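Local coordinates for pullulanase (Klebsiella oxytoca, PDB 2YOC), which hydrolyses alpha-1,6-glucosidic linkages in pullulan and related branched dextrins, and is a substrate of a type 2 secretion system, at residues 352-357 with 612-617. Numbering follows the deposited sequence.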
loop_
_atom_site.group_PDB
_atom_site.type_symbol
_atom_site.label_atom_id
_atom_site.label_comp_id
_atom_site.label_asym_id
_atom_site.label_seq_id
_atom_site.Cartn_x
_atom_site.Cartn_y
_atom_site.Cartn_z
ATOM N N TYR B 352 20.318 20.721 51.650
ATOM C CA TYR B 352 21.303 19.887 51.025
ATOM C C TYR B 352 21.022 19.819 49.512
ATOM O O TYR B 352 19.917 19.446 49.105
ATOM C CB TYR B 352 21.294 18.481 51.657
ATOM C CG TYR B 352 22.028 17.460 50.817
ATOM C CD1 TYR B 352 23.417 17.430 50.776
ATOM C CD2 TYR B 352 21.336 16.576 49.995
ATOM C CE1 TYR B 352 24.100 16.503 49.992
ATOM C CE2 TYR B 352 22.008 15.660 49.184
ATOM C CZ TYR B 352 23.393 15.625 49.184
ATOM O OH TYR B 352 24.049 14.718 48.374
ATOM N N HIS B 353 22.025 20.166 48.682
ATOM C CA HIS B 353 21.902 20.082 47.224
ATOM C C HIS B 353 22.746 18.913 46.753
ATOM O O HIS B 353 23.966 18.956 46.917
ATOM C CB HIS B 353 22.361 21.374 46.524
ATOM C CG HIS B 353 21.750 21.530 45.176
ATOM N ND1 HIS B 353 21.848 20.530 44.220
ATOM C CD2 HIS B 353 20.983 22.527 44.687
ATOM C CE1 HIS B 353 21.153 20.957 43.178
ATOM N NE2 HIS B 353 20.621 22.158 43.406
ATOM N N PRO B 354 22.149 17.877 46.125
ATOM C CA PRO B 354 22.953 16.725 45.687
ATOM C C PRO B 354 23.996 16.997 44.604
ATOM O O PRO B 354 24.958 16.232 44.508
ATOM C CB PRO B 354 21.905 15.703 45.254
ATOM C CG PRO B 354 20.616 16.168 45.871
ATOM C CD PRO B 354 20.720 17.652 45.847
ATOM N N GLN B 355 23.845 18.093 43.834
ATOM C CA GLN B 355 24.819 18.484 42.811
ATOM C C GLN B 355 26.162 18.885 43.443
ATOM O O GLN B 355 27.212 18.520 42.912
ATOM C CB GLN B 355 24.296 19.626 41.939
ATOM C CG GLN B 355 25.054 19.763 40.631
ATOM C CD GLN B 355 24.550 20.913 39.819
ATOM O OE1 GLN B 355 23.349 21.025 39.536
ATOM N NE2 GLN B 355 25.462 21.764 39.376
ATOM N N SER B 356 26.121 19.642 44.558
ATOM C CA SER B 356 27.286 20.121 45.289
ATOM C C SER B 356 27.625 19.210 46.491
ATOM O O SER B 356 28.690 19.349 47.116
ATOM C CB SER B 356 27.038 21.549 45.763
ATOM O OG SER B 356 25.911 21.601 46.621
ATOM N N ARG B 357 26.710 18.294 46.822
ATOM C CA ARG B 357 26.822 17.386 47.957
ATOM C C ARG B 357 26.931 18.126 49.286
ATOM O O ARG B 357 27.289 17.521 50.304
ATOM C CB ARG B 357 27.915 16.347 47.775
ATOM C CG ARG B 357 27.424 15.205 46.947
ATOM C CD ARG B 357 28.470 14.140 46.853
ATOM N NE ARG B 357 28.491 13.299 48.049
ATOM C CZ ARG B 357 29.443 12.412 48.314
ATOM N NH1 ARG B 357 30.452 12.240 47.468
ATOM N NH2 ARG B 357 29.390 11.683 49.425
ATOM N N VAL B 612 13.891 23.099 45.972
ATOM C CA VAL B 612 13.694 21.645 46.111
ATOM C C VAL B 612 14.645 20.978 45.106
ATOM O O VAL B 612 14.211 20.611 43.990
ATOM C CB VAL B 612 12.217 21.094 46.048
ATOM C CG1 VAL B 612 12.152 19.643 46.540
ATOM C CG2 VAL B 612 11.241 21.956 46.847
ATOM N N PRO B 613 15.969 20.872 45.470
ATOM C CA PRO B 613 16.946 20.270 44.549
ATOM C C PRO B 613 16.563 18.882 44.098
ATOM O O PRO B 613 16.016 18.094 44.875
ATOM C CB PRO B 613 18.227 20.250 45.358
ATOM C CG PRO B 613 18.075 21.334 46.340
ATOM C CD PRO B 613 16.634 21.285 46.724
ATOM N N TRP B 614 16.788 18.622 42.800
ATOM C CA TRP B 614 16.533 17.351 42.121
ATOM C C TRP B 614 15.070 16.937 42.027
ATOM O O TRP B 614 14.764 15.796 41.652
ATOM C CB TRP B 614 17.469 16.246 42.637
ATOM C CG TRP B 614 18.883 16.385 42.150
ATOM C CD1 TRP B 614 19.432 17.456 41.500
ATOM C CD2 TRP B 614 19.907 15.381 42.203
ATOM N NE1 TRP B 614 20.732 17.184 41.146
ATOM C CE2 TRP B 614 21.055 15.920 41.573
ATOM C CE3 TRP B 614 19.975 14.075 42.747
ATOM C CZ2 TRP B 614 22.257 15.216 41.485
ATOM C CZ3 TRP B 614 21.162 13.366 42.638
ATOM C CH2 TRP B 614 22.287 13.936 42.019
ATOM N N TYR B 615 14.155 17.891 42.273
ATOM C CA TYR B 615 12.735 17.585 42.172
ATOM C C TYR B 615 12.119 18.110 40.905
ATOM O O TYR B 615 11.516 17.335 40.160
ATOM C CB TYR B 615 11.945 18.097 43.384
ATOM C CG TYR B 615 10.451 17.868 43.234
ATOM C CD1 TYR B 615 9.860 16.680 43.672
ATOM C CD2 TYR B 615 9.631 18.830 42.630
ATOM C CE1 TYR B 615 8.494 16.451 43.510
ATOM C CE2 TYR B 615 8.275 18.599 42.432
ATOM C CZ TYR B 615 7.708 17.416 42.894
ATOM O OH TYR B 615 6.373 17.184 42.707
ATOM N N TYR B 616 12.175 19.447 40.716
ATOM C CA TYR B 616 11.520 20.113 39.600
ATOM C C TYR B 616 12.123 19.812 38.226
ATOM O O TYR B 616 11.427 19.905 37.214
ATOM C CB TYR B 616 11.387 21.629 39.855
ATOM C CG TYR B 616 10.588 22.021 41.081
ATOM C CD1 TYR B 616 9.202 22.071 41.046
ATOM C CD2 TYR B 616 11.223 22.467 42.231
ATOM C CE1 TYR B 616 8.463 22.486 42.153
ATOM C CE2 TYR B 616 10.498 22.924 43.325
ATOM C CZ TYR B 616 9.114 22.917 43.290
ATOM O OH TYR B 616 8.402 23.377 44.375
ATOM N N GLN B 617 13.397 19.438 38.188
ATOM C CA GLN B 617 14.097 19.152 36.945
ATOM C C GLN B 617 14.057 17.672 36.595
ATOM O O GLN B 617 14.074 16.825 37.504
ATOM C CB GLN B 617 15.560 19.600 37.074
ATOM C CG GLN B 617 15.772 21.015 37.654
ATOM C CD GLN B 617 15.337 22.140 36.735
ATOM O OE1 GLN B 617 15.062 21.946 35.542
ATOM N NE2 GLN B 617 15.298 23.362 37.260
#
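Two prolines and two aromatic rings interlock where His353 and Pro354 meet Pro613 and Trp614, and each proline lies over the ring from the other segment. Two CH-pi contacts carry the interface. Pro613 CB stands 3.5 Å from the centroid of the His353 imidazole, almost on the ring normal, while Pro613 CG reaches toward the rim, 3.6 Å from His353 CD2. In the reciprocal contact Pro354 CB sits over the benzene half of the Trp614 indole, 3.4 Å from the six-membered-ring centroid. Pro354 CG lies near the CD2-CE3 side of the same ring, 3.8 Å from Trp614 CD2.

The two aromatic rings form an offset edge-to-face pair: the imidazole edge of His353 is directed at the face of the Trp614 five-membered ring, with planes at 84°. Apolar packing joins the prolines, whose side chains cross at about a right angle with Pro354 CD 3.6 Å from Pro613 CB.

No hydrogen bond spans the two segments. His353 CG, anti to its backbone N (chi1 -157°), starts the imidazole beside the carbonyl carbon, and His353 ND1 accepts a hydrogen bond from Gln355 N (3.2 Å), nearly in the ring plane, which restrains the ring's rotation. Asp609 and Gln265 hydrogen-bond the backbone at Trp614 N and Pro354 O, tethering the chain on each side.

This is interdomain packing. The turn between antiparallel strands 344-353 and 358-364, in the CBM48 beta-domain, is docked by proline-aromatic stacking onto the loop following helix 608-611, an excursion between barrel strands 586-591 and 661-664 of the catalytic (beta/alpha)8 fold characteristic of GH13 pullulanases.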